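Local atomic coordinates of YghZ aldo-keto reductase (Escherichia coli, PDB entry 3N6Q), a protein that probably catalyses the NAD(P)H-dependent reduction of aldehydes and ketones to alcohols, as a TIM-barrel member of the aldo-keto reductase family. Residues Y164-T175 against L182-Q193. Sequence-based numbering, arbitrary orientation.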
# COMPACT_ATOMS: atom_id res chain seq x y z
N TYR B 164 -11.56 9.40 -5.10
CA TYR B 164 -12.24 8.97 -6.33
C TYR B 164 -11.51 9.55 -7.54
O TYR B 164 -10.71 10.50 -7.42
CB TYR B 164 -13.69 9.53 -6.42
CG TYR B 164 -14.62 9.19 -5.27
CD1 TYR B 164 -15.40 8.02 -5.30
CD2 TYR B 164 -14.76 10.07 -4.19
CE1 TYR B 164 -16.35 7.76 -4.29
CE2 TYR B 164 -15.66 9.79 -3.14
CZ TYR B 164 -16.48 8.65 -3.24
OH TYR B 164 -17.40 8.38 -2.27
N VAL B 165 -11.78 9.00 -8.72
CA VAL B 165 -11.14 9.53 -9.90
C VAL B 165 -12.15 9.90 -10.99
O VAL B 165 -13.22 9.32 -11.05
CB VAL B 165 -10.04 8.57 -10.44
CG1 VAL B 165 -8.83 8.60 -9.48
CG2 VAL B 165 -10.56 7.17 -10.64
N GLY B 166 -11.77 10.84 -11.84
CA GLY B 166 -12.65 11.43 -12.89
C GLY B 166 -11.86 11.55 -14.19
O GLY B 166 -10.61 11.47 -14.21
N ILE B 167 -12.57 11.71 -15.30
CA ILE B 167 -11.95 12.14 -16.52
C ILE B 167 -12.67 13.33 -17.10
O ILE B 167 -13.86 13.58 -16.81
CB ILE B 167 -11.85 10.99 -17.57
CG1 ILE B 167 -13.27 10.46 -17.91
CG2 ILE B 167 -11.07 9.81 -17.01
CD1 ILE B 167 -13.19 9.22 -18.95
N SER B 168 -11.98 14.03 -17.97
CA SER B 168 -12.54 15.23 -18.62
C SER B 168 -12.25 15.24 -20.11
O SER B 168 -11.14 15.00 -20.53
CB SER B 168 -12.01 16.53 -17.94
OG SER B 168 -12.66 17.66 -18.50
N SER B 169 -13.32 15.43 -20.89
CA SER B 169 -13.26 15.54 -22.34
C SER B 169 -12.76 14.32 -23.09
O SER B 169 -12.11 14.43 -24.13
CB SER B 169 -12.63 16.85 -22.79
OG SER B 169 -13.15 17.97 -22.03
N TYR B 170 -13.16 13.14 -22.61
CA TYR B 170 -12.88 11.87 -23.28
C TYR B 170 -14.10 11.56 -24.11
O TYR B 170 -15.21 11.68 -23.63
CB TYR B 170 -12.69 10.76 -22.25
CG TYR B 170 -11.26 10.73 -21.71
CD1 TYR B 170 -10.74 11.83 -21.01
CD2 TYR B 170 -10.53 9.56 -21.76
CE1 TYR B 170 -9.41 11.80 -20.47
CE2 TYR B 170 -9.26 9.48 -21.19
CZ TYR B 170 -8.73 10.59 -20.54
OH TYR B 170 -7.45 10.44 -20.02
N SER B 171 -13.88 11.14 -25.36
CA SER B 171 -15.00 10.56 -26.16
C SER B 171 -15.73 9.41 -25.46
O SER B 171 -15.22 8.76 -24.54
CB SER B 171 -14.45 10.09 -27.51
OG SER B 171 -13.60 8.96 -27.28
N PRO B 172 -16.94 9.06 -25.97
CA PRO B 172 -17.60 7.85 -25.49
C PRO B 172 -16.71 6.59 -25.49
O PRO B 172 -16.71 5.84 -24.50
CB PRO B 172 -18.84 7.69 -26.42
CG PRO B 172 -19.07 9.06 -27.01
CD PRO B 172 -17.71 9.77 -27.04
N GLU B 173 -16.04 6.32 -26.61
CA GLU B 173 -15.27 5.09 -26.75
C GLU B 173 -14.10 5.11 -25.74
O GLU B 173 -13.84 4.11 -25.07
CB GLU B 173 -14.70 5.04 -28.18
CG GLU B 173 -15.79 4.98 -29.30
CD GLU B 173 -16.64 6.28 -29.52
OE1 GLU B 173 -16.17 7.45 -29.27
OE2 GLU B 173 -17.80 6.11 -29.99
N ARG B 174 -13.39 6.24 -25.66
CA ARG B 174 -12.29 6.38 -24.65
C ARG B 174 -12.81 6.30 -23.19
O ARG B 174 -12.19 5.64 -22.33
CB ARG B 174 -11.49 7.62 -24.89
CG ARG B 174 -10.60 7.52 -26.14
CD ARG B 174 -9.83 8.81 -26.42
NE ARG B 174 -8.91 8.67 -27.56
CZ ARG B 174 -7.65 8.21 -27.49
NH1 ARG B 174 -7.18 7.65 -26.37
NH2 ARG B 174 -6.88 8.21 -28.59
N THR B 175 -13.96 6.93 -22.91
CA THR B 175 -14.62 6.78 -21.62
C THR B 175 -14.91 5.34 -21.28
O THR B 175 -14.60 4.83 -20.19
CB THR B 175 -15.93 7.61 -21.57
OG1 THR B 175 -15.59 8.99 -21.79
CG2 THR B 175 -16.63 7.46 -20.22
N LEU B 182 -10.05 0.94 -15.33
CA LEU B 182 -10.08 1.16 -13.91
C LEU B 182 -10.76 -0.01 -13.21
O LEU B 182 -10.44 -0.33 -12.07
CB LEU B 182 -10.79 2.47 -13.59
CG LEU B 182 -10.03 3.73 -14.01
CD1 LEU B 182 -11.03 4.90 -14.04
CD2 LEU B 182 -8.87 4.00 -13.01
N ARG B 183 -11.76 -0.65 -13.87
CA ARG B 183 -12.38 -1.81 -13.22
C ARG B 183 -11.38 -2.96 -12.98
O ARG B 183 -11.52 -3.74 -12.03
CB ARG B 183 -13.57 -2.32 -14.07
CG ARG B 183 -14.15 -3.65 -13.56
CD ARG B 183 -15.29 -4.00 -14.52
NE ARG B 183 -16.32 -2.97 -14.41
CZ ARG B 183 -16.85 -2.27 -15.42
NH1 ARG B 183 -16.49 -2.50 -16.70
NH2 ARG B 183 -17.76 -1.34 -15.12
N GLU B 184 -10.30 -3.02 -13.77
CA GLU B 184 -9.29 -4.06 -13.49
C GLU B 184 -8.61 -3.85 -12.14
O GLU B 184 -8.01 -4.80 -11.59
CB GLU B 184 -8.25 -4.17 -14.61
CG GLU B 184 -8.87 -4.52 -15.98
CD GLU B 184 -7.88 -4.39 -17.15
OE1 GLU B 184 -6.68 -4.10 -16.89
OE2 GLU B 184 -8.30 -4.55 -18.32
N TRP B 185 -8.63 -2.59 -11.66
CA TRP B 185 -8.08 -2.22 -10.34
C TRP B 185 -9.18 -2.17 -9.27
O TRP B 185 -8.93 -1.76 -8.13
CB TRP B 185 -7.45 -0.83 -10.48
CG TRP B 185 -6.24 -0.76 -11.37
CD1 TRP B 185 -6.15 -0.22 -12.62
CD2 TRP B 185 -4.91 -1.13 -11.00
NE1 TRP B 185 -4.86 -0.31 -13.09
CE2 TRP B 185 -4.08 -0.87 -12.09
CE3 TRP B 185 -4.37 -1.73 -9.87
CZ2 TRP B 185 -2.71 -1.11 -12.06
CZ3 TRP B 185 -3.00 -2.04 -9.85
CH2 TRP B 185 -2.20 -1.73 -10.94
N LYS B 186 -10.37 -2.64 -9.64
CA LYS B 186 -11.55 -2.56 -8.81
C LYS B 186 -11.88 -1.13 -8.38
O LYS B 186 -12.30 -0.89 -7.23
CB LYS B 186 -11.42 -3.48 -7.60
CG LYS B 186 -11.31 -4.99 -8.01
CD LYS B 186 -11.03 -5.91 -6.78
CE LYS B 186 -12.28 -6.03 -5.94
NZ LYS B 186 -13.44 -6.49 -6.77
N ILE B 187 -11.71 -0.18 -9.30
CA ILE B 187 -12.05 1.20 -9.03
C ILE B 187 -13.10 1.63 -10.06
O ILE B 187 -12.89 1.43 -11.27
CB ILE B 187 -10.77 2.07 -9.21
CG1 ILE B 187 -9.78 1.71 -8.09
CG2 ILE B 187 -11.15 3.60 -9.19
CD1 ILE B 187 -8.43 2.34 -8.32
N PRO B 188 -14.25 2.16 -9.60
CA PRO B 188 -15.21 2.69 -10.59
C PRO B 188 -14.84 4.09 -11.01
O PRO B 188 -14.48 4.91 -10.14
CB PRO B 188 -16.56 2.74 -9.81
CG PRO B 188 -16.19 2.82 -8.31
CD PRO B 188 -14.72 2.26 -8.19
N LEU B 189 -14.99 4.41 -12.29
CA LEU B 189 -14.84 5.81 -12.72
C LEU B 189 -15.96 6.61 -12.06
O LEU B 189 -17.14 6.29 -12.29
CB LEU B 189 -14.95 5.90 -14.24
CG LEU B 189 -14.88 7.35 -14.76
CD1 LEU B 189 -13.46 8.06 -14.48
CD2 LEU B 189 -15.10 7.35 -16.30
N LEU B 190 -15.65 7.67 -11.28
CA LEU B 190 -16.73 8.41 -10.60
C LEU B 190 -17.57 9.28 -11.54
O LEU B 190 -18.82 9.36 -11.40
CB LEU B 190 -16.17 9.26 -9.44
CG LEU B 190 -17.24 10.13 -8.77
CD1 LEU B 190 -18.23 9.24 -7.88
CD2 LEU B 190 -16.54 11.23 -7.92
N ILE B 191 -16.89 9.99 -12.43
CA ILE B 191 -17.41 11.23 -13.00
C ILE B 191 -16.68 11.59 -14.29
O ILE B 191 -15.44 11.32 -14.47
CB ILE B 191 -17.40 12.39 -11.94
CG1 ILE B 191 -18.19 13.60 -12.39
CG2 ILE B 191 -15.91 12.84 -11.62
CD1 ILE B 191 -18.46 14.59 -11.13
N HIS B 192 -17.43 12.23 -15.20
CA HIS B 192 -16.92 12.76 -16.44
C HIS B 192 -17.27 14.24 -16.43
O HIS B 192 -18.43 14.63 -16.11
CB HIS B 192 -17.57 12.02 -17.65
CG HIS B 192 -16.99 12.36 -19.00
ND1 HIS B 192 -16.97 13.65 -19.51
CD2 HIS B 192 -16.41 11.58 -19.95
CE1 HIS B 192 -16.44 13.63 -20.72
NE2 HIS B 192 -16.07 12.39 -20.99
N GLN B 193 -16.29 15.09 -16.72
CA GLN B 193 -16.53 16.50 -16.91
C GLN B 193 -16.39 16.93 -18.37
O GLN B 193 -15.27 17.22 -18.82
CB GLN B 193 -15.56 17.32 -15.98
CG GLN B 193 -15.71 18.78 -16.11
CD GLN B 193 -14.82 19.53 -15.09
OE1 GLN B 193 -14.20 20.51 -15.44
NE2 GLN B 193 -14.82 19.10 -13.85
O HOH W 1 -13.47 6.58 -8.32
O HOH W 2 -12.72 20.64 -17.67
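H192 NE2 donates to Y170 O at 2.9 Å, fairly straight (163°), nearly in the imidazole plane and onto a carbonyl lone pair. CG anti to the backbone N (chi1 -173°) swings the ring past I167 toward the loop and helix that follow strand 162-168. I167 O lies over one ring face, and T175 OG1 stands at the edge, 3.3 Å from H192 CD2, while itself donating to S171 O. Beside the ring, I167 CD1 meets L189 CD2 at 3.8 Å, the two side chains crossing at about a right angle; L208 and L212 of helix 208-214 also touch H192, so the ring is closely packed. An alanine in place of H192 would probably leave Y170 O without this donor and open a gap between I167 and T175. The strands 162-168 and 191-193 are parallel neighbours in the TIM barrel, joined through helix 172-183 as a beta-alpha-beta unit; I167 N donates to I191 O and I167 O accepts from Q193 N. S168 OG gives a 2.7 Å bond to Q193 O, in the carbonyl plane, and a water bridges S168 OG to Q193 OE1. V165 CG2 meets L182 CD1 more loosely, tip to tip at 4.1 Å, and toward exposed P188 a second water links V165 N to P188 O, although L190 N still donates directly to V165 O. Beyond, Y164 CB rests on L190 CD2 at 3.6 Å, and the hydroxyl of Y164 is hydrogen-bonded to E148 of a second subunit.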